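Cellulose hydrolase (PDB 4YZT) hydrolyses internal beta-1,4-glucosidic linkages of cellulose as a tri-modular endoglucanase of glycoside hydrolase family 5. Local coordinates at residues P255-K259 / F260-G264; P213-D216 / R217-L220. All coordinates share one frame; numbering follows the deposited sequence.

Contact 1: residues P255-K259 / F260-G264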
loop_
_atom_site.group_PDB
_atom_site.type_symbol
_atom_site.label_atom_id
_atom_site.label_comp_id
_atom_site.label_asym_id
_atom_site.label_seq_id
_atom_site.Cartn_x
_atom_site.Cartn_y
_atom_site.Cartn_z
ATOM N N PRO A 255 15.661 -15.367 -1.303
ATOM C CA PRO A 255 16.534 -15.648 -2.456
ATOM C C PRO A 255 17.146 -14.402 -3.104
ATOM O O PRO A 255 18.183 -14.515 -3.776
ATOM C CB PRO A 255 15.592 -16.349 -3.444
ATOM C CG PRO A 255 14.551 -16.968 -2.593
ATOM C CD PRO A 255 14.337 -15.995 -1.467
ATOM N N VAL A 256 16.522 -13.241 -2.916
ATOM C CA VAL A 256 17.049 -11.999 -3.487
ATOM C C VAL A 256 18.255 -11.563 -2.666
ATOM O O VAL A 256 19.253 -11.073 -3.205
ATOM C CB VAL A 256 15.983 -10.878 -3.529
ATOM C CG1 VAL A 256 16.586 -9.567 -4.016
ATOM C CG2 VAL A 256 14.830 -11.290 -4.436
ATOM N N TYR A 257 18.166 -11.765 -1.356
ATOM C CA TYR A 257 19.319 -11.562 -0.503
ATOM C C TYR A 257 20.446 -12.514 -0.901
ATOM O O TYR A 257 21.596 -12.108 -1.033
ATOM C CB TYR A 257 18.949 -11.766 0.966
ATOM C CG TYR A 257 20.153 -11.835 1.853
ATOM C CD1 TYR A 257 20.813 -10.677 2.237
ATOM C CD2 TYR A 257 20.638 -13.052 2.303
ATOM C CE1 TYR A 257 21.929 -10.725 3.049
ATOM C CE2 TYR A 257 21.757 -13.117 3.116
ATOM C CZ TYR A 257 22.396 -11.946 3.486
ATOM O OH TYR A 257 23.504 -11.992 4.299
ATOM N N GLU A 258 20.118 -13.785 -1.103
ATOM C CA GLU A 258 21.165 -14.765 -1.354
ATOM C C GLU A 258 21.866 -14.582 -2.706
ATOM O O GLU A 258 23.077 -14.757 -2.800
ATOM C CB GLU A 258 20.595 -16.183 -1.254
ATOM C CG GLU A 258 20.076 -16.574 0.135
ATOM C CD GLU A 258 19.375 -17.932 0.125
ATOM O OE1 GLU A 258 19.856 -18.867 0.800
ATOM O OE2 GLU A 258 18.350 -18.064 -0.576
ATOM N N LYS A 259 21.118 -14.236 -3.749
ATOM C CA LYS A 259 21.710 -14.107 -5.082
ATOM C C LYS A 259 22.415 -12.776 -5.264
ATOM O O LYS A 259 23.453 -12.709 -5.926
ATOM C CB LYS A 259 20.651 -14.268 -6.185
ATOM C CG LYS A 259 21.264 -14.294 -7.592
ATOM C CD LYS A 259 20.273 -14.712 -8.663
ATOM C CE LYS A 259 20.987 -14.957 -9.982
ATOM N NZ LYS A 259 20.101 -15.675 -10.940
ATOM N N PHE A 260 21.856 -11.724 -4.674
ATOM C CA PHE A 260 22.301 -10.373 -5.008
ATOM C C PHE A 260 22.874 -9.591 -3.837
ATOM O O PHE A 260 23.993 -9.099 -3.929
ATOM C CB PHE A 260 21.156 -9.583 -5.635
ATOM C CG PHE A 260 20.704 -10.127 -6.977
ATOM C CD1 PHE A 260 21.583 -10.184 -8.048
ATOM C CD2 PHE A 260 19.395 -10.556 -7.164
ATOM C CE1 PHE A 260 21.177 -10.691 -9.285
ATOM C CE2 PHE A 260 18.973 -11.042 -8.395
ATOM C CZ PHE A 260 19.863 -11.116 -9.459
ATOM N N VAL A 261 22.117 -9.458 -2.747
ATOM C CA VAL A 261 22.543 -8.569 -1.669
ATOM C C VAL A 261 23.867 -9.024 -1.069
ATOM O O VAL A 261 24.780 -8.218 -0.890
ATOM C CB VAL A 261 21.482 -8.460 -0.533
ATOM C CG1 VAL A 261 22.017 -7.606 0.619
ATOM C CG2 VAL A 261 20.172 -7.869 -1.052
ATOM N N ARG A 262 24.005 -10.316 -0.786
ATOM C CA ARG A 262 25.239 -10.741 -0.140
ATOM C C ARG A 262 26.381 -10.850 -1.153
ATOM O O ARG A 262 27.518 -11.124 -0.780
ATOM C CB ARG A 262 25.042 -12.047 0.643
ATOM C CG ARG A 262 24.865 -13.308 -0.153
ATOM C CD ARG A 262 24.776 -14.497 0.797
ATOM N NE ARG A 262 24.477 -15.719 0.068
ATOM C CZ ARG A 262 23.860 -16.776 0.585
ATOM N NH1 ARG A 262 23.470 -16.784 1.861
ATOM N NH2 ARG A 262 23.630 -17.826 -0.185
ATOM N N GLU A 263 26.083 -10.571 -2.423
ATOM C CA GLU A 263 27.118 -10.418 -3.444
ATOM C C GLU A 263 27.449 -8.939 -3.693
ATOM O O GLU A 263 28.209 -8.608 -4.607
ATOM C CB GLU A 263 26.692 -11.080 -4.761
ATOM C CG GLU A 263 26.602 -12.604 -4.706
ATOM C CD GLU A 263 27.866 -13.250 -4.179
ATOM O OE1 GLU A 263 28.965 -12.889 -4.655
ATOM O OE2 GLU A 263 27.764 -14.118 -3.286
ATOM N N GLY A 264 26.871 -8.049 -2.892
ATOM C CA GLY A 264 27.223 -6.638 -2.954
ATOM C C GLY A 264 26.277 -5.709 -3.711
ATOM O O GLY A 264 26.560 -4.510 -3.838
HETATM O O HOH W 1 21.183 -18.514 3.171
HETATM O O HOH W 2 23.943 -17.976 -2.919
HETATM O O HOH W 3 25.286 -15.662 -3.514
#
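Val256 O accepts two amides where helix 243-261 widens near its end: Phe260 N at 3.1 Å, arriving 35° out of the carbonyl plane, and, weakly, Val261 N five residues along. The wider pi-type spacing carries on one residue later, where Arg262 N gives Tyr257 O a bond of 3.0 Å in the carbonyl plane, straighter than that of Phe260 N. A Schellman motif then ends the helix, with Gly264 at positive phi and its N bonded to Val261 O.

Sequence neighbours Lys259 and Phe260 lie side by side. With CG anti to the backbone N (chi1 -174°) and the rest of the chain extended, Lys259 runs along the aromatic face; its CG makes a CH-pi contact 3.9 Å from the Phe260 ring centroid, and its NZ bonds Leu207 O of helix 203-208. The Phe260 ring also packs on Leu206, Leu207 and Leu220, and an alanine here would probably open a gap beside these leucines and leave the lysine methylenes without their flat support.

Tyr257 brings CD1 to 3.6 Å from Val261 CB, while Arg262 CB sits over the tyrosine face. Farther out, Glu258 CB lies 3.6 Å above the guanidinium plane of Arg262. The charges themselves do not pair: Glu258 OE1 is 4.0 Å from Arg262 NH2 and well out of the guanidinium plane. Water 1 joins OE1 to Arg262 NH1 instead, and water 3 ties Glu258 O to Glu263 OE2. With no N-H aimed at the carboxylate, glutamate and arginine are probably held by the water bridge and a weak, solvent-screened attraction.

Contact 2: residues P213-D216 / R217-L220; sequences PDDD and RIVL
Ile218 folds back over Pro213 and Asp215 where a loop enters strand 218-224, the sixth strand of the TIM barrel. Its side chain divides at CB. The CG2 branch comes up against the Asp215 side chain, 3.7 Å from OD1 and a little farther from CB of that aspartate. The other branch starts between the backbone N and the carbonyl carbon (chi1 55°), which turns it back toward the loop: CG1 lies 3.6 Å from Asp215 O, and CD1 at the tip reaches Pro213, 3.8 Å from its CD and about as close to its O. Pro213 in turn packs on Leu179 of helix 168-184 and Val196 of strand 194-196, so the isoleucine tip meets the loop where it is backed by both elements.

Asp215 is gripped at its far end too, for its OD2 forms a salt bridge with Arg183 NE. The guanidinium of Arg217 leads away from the loop, its NE bonding Gln191 O. What closes the turn is an Asx-turn bond: Arg217 N donates to Asp215 OD1 at 2.7 Å, with an N-H...O angle of 156°, meeting the oxygen nearly along its C-O bond.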
loop_
_atom_site.group_PDB
_atom_site.type_symbol
_atom_site.label_atom_id
_atom_site.label_comp_id
_atom_site.label_asym_id
_atom_site.label_seq_id
_atom_site.Cartn_x
_atom_site.Cartn_y
_atom_site.Cartn_z
ATOM N N PRO A 213 23.552 -5.110 -15.404
ATOM C CA PRO A 213 24.492 -4.425 -16.293
ATOM C C PRO A 213 25.891 -4.416 -15.676
ATOM O O PRO A 213 26.031 -4.488 -14.447
ATOM C CB PRO A 213 23.934 -3.004 -16.392
ATOM C CG PRO A 213 22.493 -3.107 -15.965
ATOM C CD PRO A 213 22.406 -4.265 -15.016
ATOM N N ASP A 214 26.908 -4.335 -16.522
ATOM C CA ASP A 214 28.291 -4.281 -16.064
ATOM C C ASP A 214 28.645 -2.874 -15.591
ATOM O O ASP A 214 29.200 -2.073 -16.343
ATOM C CB ASP A 214 29.232 -4.725 -17.186
ATOM C CG ASP A 214 30.643 -4.980 -16.696
ATOM O OD1 ASP A 214 30.813 -5.203 -15.475
ATOM O OD2 ASP A 214 31.574 -4.974 -17.537
ATOM N N ASP A 215 28.324 -2.587 -14.336
ATOM C CA ASP A 215 28.400 -1.239 -13.797
ATOM C C ASP A 215 28.432 -1.382 -12.287
ATOM O O ASP A 215 27.636 -2.133 -11.729
ATOM C CB ASP A 215 27.198 -0.415 -14.260
ATOM C CG ASP A 215 27.265 1.047 -13.839
ATOM O OD1 ASP A 215 27.176 1.334 -12.623
ATOM O OD2 ASP A 215 27.365 1.914 -14.741
ATOM N N ASP A 216 29.347 -0.691 -11.614
ATOM C CA ASP A 216 29.462 -0.891 -10.175
ATOM C C ASP A 216 28.753 0.189 -9.355
ATOM O O ASP A 216 28.984 0.297 -8.154
ATOM C CB ASP A 216 30.940 -0.995 -9.763
ATOM C CG ASP A 216 31.752 0.182 -10.211
ATOM O OD1 ASP A 216 32.996 0.072 -10.216
ATOM O OD2 ASP A 216 31.154 1.218 -10.564
ATOM N N ARG A 217 27.883 0.970 -9.997
ATOM C CA ARG A 217 27.013 1.901 -9.275
ATOM C C ARG A 217 25.538 1.693 -9.658
ATOM O O ARG A 217 24.833 2.634 -10.054
ATOM C CB ARG A 217 27.438 3.356 -9.527
ATOM C CG ARG A 217 28.894 3.665 -9.127
ATOM C CD ARG A 217 29.025 3.944 -7.635
ATOM N NE ARG A 217 28.353 5.178 -7.241
ATOM C CZ ARG A 217 28.106 5.529 -5.981
ATOM N NH1 ARG A 217 27.491 6.673 -5.718
ATOM N NH2 ARG A 217 28.470 4.737 -4.981
ATOM N N ILE A 218 25.069 0.454 -9.544
ATOM C CA ILE A 218 23.655 0.176 -9.798
ATOM C C ILE A 218 22.989 -0.351 -8.545
ATOM O O ILE A 218 23.649 -0.855 -7.647
ATOM C CB ILE A 218 23.431 -0.848 -10.938
ATOM C CG1 ILE A 218 24.198 -2.146 -10.683
ATOM C CG2 ILE A 218 23.817 -0.256 -12.296
ATOM C CD1 ILE A 218 23.853 -3.248 -11.689
ATOM N N VAL A 219 21.669 -0.201 -8.503
ATOM C CA VAL A 219 20.818 -0.712 -7.428
ATOM C C VAL A 219 19.747 -1.582 -8.091
ATOM O O VAL A 219 19.235 -1.235 -9.173
ATOM C CB VAL A 219 20.183 0.433 -6.617
ATOM C CG1 VAL A 219 19.198 -0.101 -5.556
ATOM C CG2 VAL A 219 21.270 1.263 -5.953
ATOM N N LEU A 220 19.426 -2.722 -7.484
ATOM C CA LEU A 220 18.405 -3.600 -8.059
ATOM C C LEU A 220 17.061 -3.312 -7.402
ATOM O O LEU A 220 17.015 -2.864 -6.257
ATOM C CB LEU A 220 18.783 -5.072 -7.884
ATOM C CG LEU A 220 20.199 -5.447 -8.342
ATOM C CD1 LEU A 220 20.424 -6.952 -8.240
ATOM C CD2 LEU A 220 20.494 -4.926 -9.750
HETATM O O HOH W 4 26.307 -1.610 -7.403
#

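Contacts 1 and 2 lie at neighbouring places in the same TIM barrel: residues 213-220 lead into strand 218-224, while contact 1 ends the helix 243-261 that comes between this strand and strand 267-272. They meet directly, with Phe260 CG 3.4 Å from Leu220 CD1, so the helix end packs on the strand. Contact 1 is partly buried, its valines and phenylalanine facing the barrel, its Glu258 and Arg262 joined through water and its lysine amine bonded to helix 203-208, whereas contact 2 is largely a surface turn with a single buried isoleucine among its touching residues. Their chemistry differs accordingly: backbone helix bonds, CH-pi packing and bridging waters in contact 1, a carboxylate-to-amide bond beside a salt-bridged aspartate in contact 2.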